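Local coordinates for protein agmatinase (Burkholderia thailandensis, PDB 4DZ4) that probably hydrolyses agmatine to putrescine and urea at a two-manganese centre, as a member of the arginase family, at residues S158-D163 / A241-D246; A286-V291 / H307-L312; A196-G201 / E230-I235. One frame throughout, in Å; residues are numbered along the deposited sequence.

Contact 1. Residues S158-D163 / A241-D246; sequences SLIHFD and AYLTFD. With MN (manganese (II) ion), chain Q; MN (manganese (II) ion), chain P.
With CG anti to the backbone N in both D163 (chi1 -152°) and D246 (chi1 178°), the two carboxylates meet at the C-terminal end of strand 240-246 and just past that of 158-162, parallel neighbours in the arginase-fold sheet, and share two manganese ions. D163 spans the pair, OD1 binding one manganese at 2.1 Å and OD2 the other at 2.2 Å. D246 bridges unevenly through OD2, 2.2 Å from the first manganese but with a long 2.6 Å bond to the one on D163 OD2; a water binds both ions. The carboxylate planes are turned 73° apart, and the cations probably offset the repulsion between D246 OD2 and the two D163 oxygens, each 3.0 Å away. H165 and D248 complete the site on D163 OD1, H139 and D167 that on OD2.

Five backbone hydrogen bonds fix the register. On the face bearing I160 and L243, F162 CB sits over the F245 ring, 3.8 Å from its centroid; the two rings, nearly parallel, are too displaced to stack squarely. On the other face, T244 CG2 lies between L159 CD1 and the H161 ring. Second-shell H161 donates from NE2 to D163 OD2 (2.8 Å), on the anti side and out of the carboxylate plane.

Contact 2. Residues A286-V291 / H307-L312; sequences ADVVEV and HVACDL
V288 and L312 meet where helix 300-323 packs on the central parallel sheet of the arginase alpha/beta fold, against strand 282-289. The helix runs nearly antiparallel to the strand, at 173°, with the short axes 8.9 Å apart, a separation bridged by side chains.

The direct contacts are all apolar. V288 carries most of them through one branch, CG2: chi1 of -178° puts CG1 anti to the backbone N and leaves CG2 anti to the carbonyl carbon, facing the helix. This methyl approaches CG1 of V308 to 4.0 Å and, more loosely, CB of A309 at 4.4 Å. CD1 of L312, one helical turn beyond V308, touches both strand residues whose CB points to the helix, and lies 4.2 Å from CG2 of V288. L133 of the neighbouring strand 131-136 extends the apolar layer under A309 and L312, and F245 and L243 do so under V308 and L312 from strand 240-246.

Polar groups of both segments find their partners away from this interface. D287, its CB directed away from the helix, is hydrogen-bonded through OD2 to Y242 OH and T142 OG1 and through OD1 to T244 OG1, while E290 OE2 is bonded to H139 N and H179 ND1. On the helix, D311 forms a salt bridge with R276 and a hydrogen bond with W88.

The closest approach between the two segments is CB of A286 to CD1 of L312, at 3.8 Å.

Contact 3. Residues A196-G201 / E230-I235; sequences ASVQVG and ERIESI
I235 lays its two branches over the backbone of A196 and S197 and the side chain of V198. The CG2 methyl comes to 3.5 Å from A196 C and 3.6 Å from S197 O, so one branch of the isoleucine rests on main-chain atoms. The other, longer branch ends with CD1 at 3.8 Å from CG2 of V198. These two branches part at CB, where CG1 is anti to the carbonyl carbon (chi1 -73°) and CG2 anti to the backbone N.

One turn earlier in helix 225-236, I232 crosses both V198 and V200 at about a right angle. Its CG1 faces V198 CG1 at 4.0 Å, and its CD1 reaches further along the strand to V200 CG2 at 3.8 Å. V198 can serve both isoleucines because its two methyls diverge: CG2 is anti to the backbone N and meets I235, whereas CG1, placed between the backbone N and the carbonyl carbon (chi1 59°), meets I232. At the other end of the interface, CB of A196 lies 3.8 Å from the backbone O of I235.

The arrangement is a helix packed on one face of the parallel sheet of the arginase fold, nearly antiparallel, at 164° between residues 198-200 and 230-235. I232 also touches I160 of the adjoining strand 158-162, and R231 touches L215 of strand 213-216, which spreads the helix over three strands. Polar groups of segment 196-201 turn to other partners: S197 OG bonds to D193 O and L159 N, and Q199 NE2 to H161 ND1.

Every side-chain contact between V198, V200 and the two isoleucines is between aliphatic carbons, consistent with the helix being held here by van der Waals fit and burial of apolar surface, without directional bonds between the segments.

Overall arrangement
Of the segments in contact, strand 158-162 comes first from the N terminus, and strand 198-202 is laid beside it in the sheet; helix 225-236 then returns antiparallel to cover one face, closing contact 3. The chain passes straight from this helix into strand 240-246, which pairs with the far side of 158-162 and closes contact 1, so the shorter loop of contact 3 falls wholly within that of contact 1. Contact 2 follows in series: strand 282-289 adds on beside 240-246, and helix 300-323 packs back on it. Contact 1 thus touches both others, through side chains reaching D287 and through S158 to A196, whereas contacts 2 and 3 stay about 11 Å apart at their nearest atoms.

Contact 1. Residues S158-D163 / A241-D246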
loop_
_atom_site.group_PDB
_atom_site.type_symbol
_atom_site.label_atom_id
_atom_site.label_comp_id
_atom_site.label_asym_id
_atom_site.label_seq_id
_atom_site.Cartn_x
_atom_site.Cartn_y
_atom_site.Cartn_z
ATOM N N SER B 158 26.721 30.665 -5.819
ATOM C CA SER B 158 26.770 29.475 -6.663
ATOM C C SER B 158 25.696 28.507 -6.207
ATOM O O SER B 158 25.568 28.228 -4.997
ATOM C CB SER B 158 28.141 28.810 -6.562
ATOM O OG SER B 158 29.058 29.505 -7.371
ATOM N N LEU B 159 24.898 28.016 -7.156
ATOM C CA LEU B 159 23.905 26.996 -6.822
ATOM C C LEU B 159 24.381 25.626 -7.290
ATOM O O LEU B 159 24.831 25.463 -8.439
ATOM C CB LEU B 159 22.549 27.315 -7.443
ATOM C CG LEU B 159 21.374 26.463 -6.931
ATOM C CD1 LEU B 159 21.009 26.851 -5.497
ATOM C CD2 LEU B 159 20.173 26.643 -7.860
ATOM N N ILE B 160 24.303 24.660 -6.391
ATOM C CA ILE B 160 24.551 23.253 -6.759
ATOM C C ILE B 160 23.195 22.569 -6.598
ATOM O O ILE B 160 22.696 22.408 -5.499
ATOM C CB ILE B 160 25.611 22.572 -5.869
ATOM C CG1 ILE B 160 26.962 23.310 -5.954
ATOM C CG2 ILE B 160 25.751 21.103 -6.307
ATOM C CD1 ILE B 160 27.993 22.793 -4.958
ATOM N N HIS B 161 22.618 22.152 -7.715
ATOM C CA HIS B 161 21.183 21.799 -7.768
ATOM C C HIS B 161 20.999 20.404 -8.319
ATOM O O HIS B 161 21.339 20.154 -9.472
ATOM C CB HIS B 161 20.525 22.876 -8.622
ATOM C CG HIS B 161 19.068 22.645 -8.959
ATOM N ND1 HIS B 161 18.477 23.284 -10.004
ATOM C CD2 HIS B 161 18.080 21.885 -8.355
ATOM C CE1 HIS B 161 17.180 22.928 -10.077
ATOM N NE2 HIS B 161 16.929 22.077 -9.080
ATOM N N PHE B 162 20.550 19.478 -7.469
ATOM C CA PHE B 162 20.313 18.094 -7.893
ATOM C C PHE B 162 18.810 17.964 -8.164
ATOM O O PHE B 162 18.005 18.261 -7.272
ATOM C CB PHE B 162 20.712 17.118 -6.787
ATOM C CG PHE B 162 22.187 17.035 -6.536
ATOM C CD1 PHE B 162 22.948 15.991 -7.076
ATOM C CD2 PHE B 162 22.819 17.978 -5.723
ATOM C CE1 PHE B 162 24.325 15.896 -6.851
ATOM C CE2 PHE B 162 24.195 17.876 -5.460
ATOM C CZ PHE B 162 24.944 16.841 -6.019
ATOM N N ASP B 163 18.413 17.515 -9.360
ATOM C CA ASP B 163 16.994 17.569 -9.735
ATOM C C ASP B 163 16.813 16.923 -11.080
ATOM O O ASP B 163 17.695 17.035 -11.942
ATOM C CB ASP B 163 16.559 19.045 -9.853
ATOM C CG ASP B 163 15.079 19.280 -9.566
ATOM O OD1 ASP B 163 14.216 18.531 -10.070
ATOM O OD2 ASP B 163 14.786 20.297 -8.899
ATOM N N ALA B 241 28.522 28.649 -1.875
ATOM C CA ALA B 241 27.640 27.753 -2.629
ATOM C C ALA B 241 26.507 27.260 -1.756
ATOM O O ALA B 241 26.729 26.904 -0.613
ATOM C CB ALA B 241 28.429 26.573 -3.144
ATOM N N TYR B 242 25.315 27.205 -2.333
ATOM C CA TYR B 242 24.138 26.655 -1.654
ATOM C C TYR B 242 23.768 25.378 -2.408
ATOM O O TYR B 242 23.674 25.397 -3.628
ATOM C CB TYR B 242 22.989 27.660 -1.724
ATOM C CG TYR B 242 21.740 27.253 -0.940
ATOM C CD1 TYR B 242 20.795 26.372 -1.493
ATOM C CD2 TYR B 242 21.524 27.732 0.346
ATOM C CE1 TYR B 242 19.658 26.007 -0.781
ATOM C CE2 TYR B 242 20.384 27.387 1.067
ATOM C CZ TYR B 242 19.460 26.519 0.500
ATOM O OH TYR B 242 18.322 26.159 1.193
ATOM N N LEU B 243 23.555 24.279 -1.688
ATOM C CA LEU B 243 23.262 23.000 -2.347
ATOM C C LEU B 243 21.797 22.686 -2.127
ATOM O O LEU B 243 21.348 22.634 -0.979
ATOM C CB LEU B 243 24.134 21.901 -1.738
ATOM C CG LEU B 243 24.104 20.519 -2.407
ATOM C CD1 LEU B 243 25.444 19.805 -2.281
ATOM C CD2 LEU B 243 22.977 19.664 -1.806
ATOM N N THR B 244 21.056 22.463 -3.208
ATOM C CA THR B 244 19.624 22.171 -3.097
ATOM C C THR B 244 19.390 20.812 -3.734
ATOM O O THR B 244 19.729 20.603 -4.899
ATOM C CB THR B 244 18.744 23.310 -3.687
ATOM O OG1 THR B 244 17.358 22.951 -3.602
ATOM C CG2 THR B 244 19.100 23.630 -5.162
ATOM N N PHE B 245 18.883 19.883 -2.946
ATOM C CA PHE B 245 18.703 18.513 -3.418
ATOM C C PHE B 245 17.226 18.163 -3.511
ATOM O O PHE B 245 16.576 17.944 -2.482
ATOM C CB PHE B 245 19.427 17.516 -2.503
ATOM C CG PHE B 245 19.676 16.182 -3.154
ATOM C CD1 PHE B 245 18.613 15.321 -3.410
ATOM C CD2 PHE B 245 20.982 15.799 -3.539
ATOM C CE1 PHE B 245 18.807 14.090 -4.046
ATOM C CE2 PHE B 245 21.194 14.558 -4.138
ATOM C CZ PHE B 245 20.107 13.698 -4.398
ATOM N N ASP B 246 16.713 18.095 -4.733
ATOM C CA ASP B 246 15.330 17.651 -4.978
ATOM C C ASP B 246 15.417 16.126 -5.089
ATOM O O ASP B 246 16.120 15.623 -5.939
ATOM C CB ASP B 246 14.806 18.338 -6.252
ATOM C CG ASP B 246 13.354 17.898 -6.659
ATOM O OD1 ASP B 246 12.864 16.862 -6.173
ATOM O OD2 ASP B 246 12.739 18.601 -7.497
HETATM MN MN MN Q . 12.213 18.108 -9.533
HETATM MN MN MN P . 12.803 21.040 -8.328
HETATM O O HOH W 1 11.661 20.106 -9.599
#

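Contact 2. Residues A286-V291 / H307-L312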
loop_
_atom_site.group_PDB
_atom_site.type_symbol
_atom_site.label_atom_id
_atom_site.label_comp_id
_atom_site.label_asym_id
_atom_site.label_seq_id
_atom_site.Cartn_x
_atom_site.Cartn_y
_atom_site.Cartn_z
ATOM N N ALA B 286 22.085 24.495 2.775
ATOM C CA ALA B 286 21.578 23.401 1.921
ATOM C C ALA B 286 20.132 23.080 2.232
ATOM O O ALA B 286 19.644 23.408 3.309
ATOM C CB ALA B 286 22.431 22.145 2.079
ATOM N N ASP B 287 19.476 22.384 1.303
ATOM C CA ASP B 287 18.144 21.874 1.579
ATOM C C ASP B 287 17.920 20.561 0.832
ATOM O O ASP B 287 18.660 20.242 -0.104
ATOM C CB ASP B 287 17.057 22.956 1.326
ATOM C CG ASP B 287 16.979 23.402 -0.121
ATOM O OD1 ASP B 287 17.026 22.549 -1.041
ATOM O OD2 ASP B 287 16.837 24.621 -0.359
ATOM N N VAL B 288 16.946 19.799 1.316
ATOM C CA VAL B 288 16.582 18.531 0.711
ATOM C C VAL B 288 15.058 18.576 0.613
ATOM O O VAL B 288 14.379 18.655 1.638
ATOM C CB VAL B 288 17.037 17.352 1.591
ATOM C CG1 VAL B 288 16.677 16.030 0.908
ATOM C CG2 VAL B 288 18.542 17.460 1.886
ATOM N N VAL B 289 14.549 18.553 -0.620
ATOM C CA VAL B 289 13.137 18.897 -0.859
ATOM C C VAL B 289 12.390 17.814 -1.638
ATOM O O VAL B 289 13.004 16.890 -2.197
ATOM C CB VAL B 289 13.010 20.210 -1.656
ATOM C CG1 VAL B 289 13.614 21.363 -0.817
ATOM C CG2 VAL B 289 13.702 20.117 -3.031
ATOM N N GLU B 290 11.058 17.965 -1.619
ATOM C CA GLU B 290 10.084 17.258 -2.480
ATOM C C GLU B 290 9.811 15.821 -2.011
ATOM O O GLU B 290 9.195 15.049 -2.750
ATOM C CB GLU B 290 10.478 17.309 -3.966
ATOM C CG GLU B 290 10.453 18.724 -4.594
ATOM C CD GLU B 290 9.049 19.244 -4.961
ATOM O OE1 GLU B 290 8.026 18.558 -4.792
ATOM O OE2 GLU B 290 8.959 20.380 -5.433
ATOM N N VAL B 291 10.217 15.461 -0.795
ATOM C CA VAL B 291 9.760 14.155 -0.261
ATOM C C VAL B 291 8.236 14.242 0.019
ATOM O O VAL B 291 7.784 15.168 0.714
ATOM C CB VAL B 291 10.538 13.771 1.009
ATOM C CG1 VAL B 291 9.927 12.507 1.621
ATOM C CG2 VAL B 291 12.050 13.546 0.683
ATOM N N HIS B 307 19.718 10.322 4.336
ATOM C CA HIS B 307 21.157 10.039 4.073
ATOM C C HIS B 307 21.822 11.271 3.491
ATOM O O HIS B 307 22.939 11.609 3.880
ATOM C CB HIS B 307 21.322 8.862 3.102
ATOM C CG HIS B 307 21.344 7.502 3.765
ATOM N ND1 HIS B 307 22.516 6.841 4.044
ATOM C CD2 HIS B 307 20.309 6.678 4.201
ATOM C CE1 HIS B 307 22.224 5.643 4.609
ATOM N NE2 HIS B 307 20.869 5.536 4.689
ATOM N N VAL B 308 21.177 11.921 2.515
ATOM C CA VAL B 308 21.738 13.154 1.900
ATOM C C VAL B 308 21.985 14.201 2.990
ATOM O O VAL B 308 23.075 14.767 3.084
ATOM C CB VAL B 308 20.861 13.694 0.749
ATOM C CG1 VAL B 308 21.364 15.076 0.256
ATOM C CG2 VAL B 308 20.838 12.661 -0.385
ATOM N N ALA B 309 20.993 14.384 3.854
ATOM C CA ALA B 309 21.066 15.384 4.924
ATOM C C ALA B 309 22.189 15.012 5.888
ATOM O O ALA B 309 22.940 15.885 6.337
ATOM C CB ALA B 309 19.721 15.473 5.660
ATOM N N CYS B 310 22.342 13.718 6.154
ATOM C CA CYS B 310 23.363 13.260 7.090
ATOM C C CYS B 310 24.752 13.556 6.505
ATOM O O CYS B 310 25.633 14.104 7.187
ATOM C CB CYS B 310 23.191 11.760 7.384
ATOM S SG CYS B 310 24.557 11.037 8.346
ATOM N N ASP B 311 24.924 13.251 5.233
ATOM C CA ASP B 311 26.202 13.549 4.582
ATOM C C ASP B 311 26.524 15.035 4.517
ATOM O O ASP B 311 27.691 15.403 4.665
ATOM C CB ASP B 311 26.276 12.858 3.220
ATOM C CG ASP B 311 26.478 11.341 3.364
ATOM O OD1 ASP B 311 27.140 10.915 4.335
ATOM O OD2 ASP B 311 25.989 10.570 2.505
ATOM N N LEU B 312 25.508 15.882 4.330
ATOM C CA LEU B 312 25.701 17.336 4.419
ATOM C C LEU B 312 26.214 17.751 5.808
ATOM O O LEU B 312 27.160 18.551 5.913
ATOM C CB LEU B 312 24.407 18.098 4.036
ATOM C CG LEU B 312 24.036 17.936 2.547
ATOM C CD1 LEU B 312 22.599 18.357 2.308
ATOM C CD2 LEU B 312 24.992 18.755 1.670
#

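Contact 3. Residues A196-G201 / E230-I235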
loop_
_atom_site.group_PDB
_atom_site.type_symbol
_atom_site.label_atom_id
_atom_site.label_comp_id
_atom_site.label_asym_id
_atom_site.label_seq_id
_atom_site.Cartn_x
_atom_site.Cartn_y
_atom_site.Cartn_z
ATOM N N ALA B 196 28.601 29.960 -12.709
ATOM C CA ALA B 196 29.224 29.298 -11.558
ATOM C C ALA B 196 28.218 28.438 -10.806
ATOM O O ALA B 196 28.415 28.115 -9.626
ATOM C CB ALA B 196 29.885 30.334 -10.625
ATOM N N SER B 197 27.174 27.994 -11.508
ATOM C CA SER B 197 26.149 27.131 -10.919
ATOM C C SER B 197 26.006 25.890 -11.770
ATOM O O SER B 197 26.394 25.877 -12.929
ATOM C CB SER B 197 24.799 27.862 -10.870
ATOM O OG SER B 197 24.853 28.901 -9.892
ATOM N N VAL B 198 25.423 24.855 -11.194
ATOM C CA VAL B 198 25.375 23.568 -11.894
ATOM C C VAL B 198 24.140 22.784 -11.489
ATOM O O VAL B 198 23.753 22.756 -10.299
ATOM C CB VAL B 198 26.683 22.754 -11.662
ATOM C CG1 VAL B 198 26.919 22.480 -10.167
ATOM C CG2 VAL B 198 26.673 21.457 -12.485
ATOM N N GLN B 199 23.538 22.128 -12.482
ATOM C CA GLN B 199 22.331 21.342 -12.272
ATOM C C GLN B 199 22.661 19.901 -12.658
ATOM O O GLN B 199 23.196 19.662 -13.730
ATOM C CB GLN B 199 21.196 21.927 -13.100
ATOM C CG GLN B 199 20.834 23.348 -12.639
ATOM C CD GLN B 199 19.726 23.993 -13.449
ATOM O OE1 GLN B 199 19.765 24.030 -14.685
ATOM N NE2 GLN B 199 18.697 24.490 -12.746
ATOM N N VAL B 200 22.353 18.972 -11.765
ATOM C CA VAL B 200 22.848 17.588 -11.851
ATOM C C VAL B 200 21.666 16.602 -11.823
ATOM O O VAL B 200 20.833 16.642 -10.906
ATOM C CB VAL B 200 23.773 17.253 -10.664
ATOM C CG1 VAL B 200 24.330 15.834 -10.822
ATOM C CG2 VAL B 200 24.942 18.250 -10.573
ATOM N N GLY B 201 21.605 15.719 -12.819
ATOM C CA GLY B 201 20.543 14.713 -12.918
ATOM C C GLY B 201 19.367 15.157 -13.794
ATOM O O GLY B 201 18.369 14.430 -13.939
ATOM N N GLU B 230 33.915 16.120 -9.785
ATOM C CA GLU B 230 35.033 16.974 -10.189
ATOM C C GLU B 230 34.584 18.148 -11.060
ATOM O O GLU B 230 35.106 19.265 -10.934
ATOM C CB GLU B 230 36.164 16.139 -10.819
ATOM C CG GLU B 230 36.811 15.212 -9.787
ATOM C CD GLU B 230 37.867 14.278 -10.359
ATOM O OE1 GLU B 230 38.077 14.292 -11.592
ATOM O OE2 GLU B 230 38.493 13.521 -9.577
ATOM N N ARG B 231 33.575 17.910 -11.902
ATOM C CA ARG B 231 33.011 18.982 -12.713
ATOM C C ARG B 231 32.303 20.039 -11.826
ATOM O O ARG B 231 32.462 21.240 -12.061
ATOM C CB ARG B 231 32.060 18.426 -13.801
ATOM C CG ARG B 231 31.459 19.495 -14.721
ATOM C CD ARG B 231 32.492 20.251 -15.561
ATOM N NE ARG B 231 33.155 19.355 -16.506
ATOM C CZ ARG B 231 32.652 19.007 -17.689
ATOM N NH1 ARG B 231 31.488 19.501 -18.098
ATOM N NH2 ARG B 231 33.326 18.171 -18.473
ATOM N N ILE B 232 31.541 19.588 -10.821
ATOM C CA ILE B 232 30.935 20.495 -9.824
ATOM C C ILE B 232 31.990 21.388 -9.151
ATOM O O ILE B 232 31.846 22.610 -9.116
ATOM C CB ILE B 232 30.093 19.734 -8.752
ATOM C CG1 ILE B 232 28.878 19.046 -9.409
ATOM C CG2 ILE B 232 29.712 20.664 -7.600
ATOM C CD1 ILE B 232 28.194 17.991 -8.555
ATOM N N GLU B 233 33.063 20.773 -8.660
ATOM C CA GLU B 233 34.134 21.516 -7.985
ATOM C C GLU B 233 34.741 22.561 -8.911
ATOM O O GLU B 233 35.008 23.705 -8.507
ATOM C CB GLU B 233 35.231 20.560 -7.535
ATOM C CG GLU B 233 34.821 19.623 -6.422
ATOM C CD GLU B 233 35.992 18.774 -5.984
ATOM O OE1 GLU B 233 36.380 17.860 -6.744
ATOM O OE2 GLU B 233 36.556 19.046 -4.904
ATOM N N SER B 234 34.927 22.173 -10.170
ATOM C CA SER B 234 35.505 23.044 -11.179
ATOM C C SER B 234 34.625 24.270 -11.446
ATOM O O SER B 234 35.112 25.391 -11.610
ATOM C CB SER B 234 35.718 22.283 -12.481
ATOM O OG SER B 234 36.451 23.106 -13.367
ATOM N N ILE B 235 33.318 24.043 -11.465
ATOM C CA ILE B 235 32.363 25.107 -11.750
ATOM C C ILE B 235 32.233 26.109 -10.586
ATOM O O ILE B 235 32.250 27.327 -10.805
ATOM C CB ILE B 235 30.985 24.503 -12.112
ATOM C CG1 ILE B 235 31.058 23.877 -13.507
ATOM C CG2 ILE B 235 29.889 25.571 -12.031
ATOM C CD1 ILE B 235 29.979 22.861 -13.826
#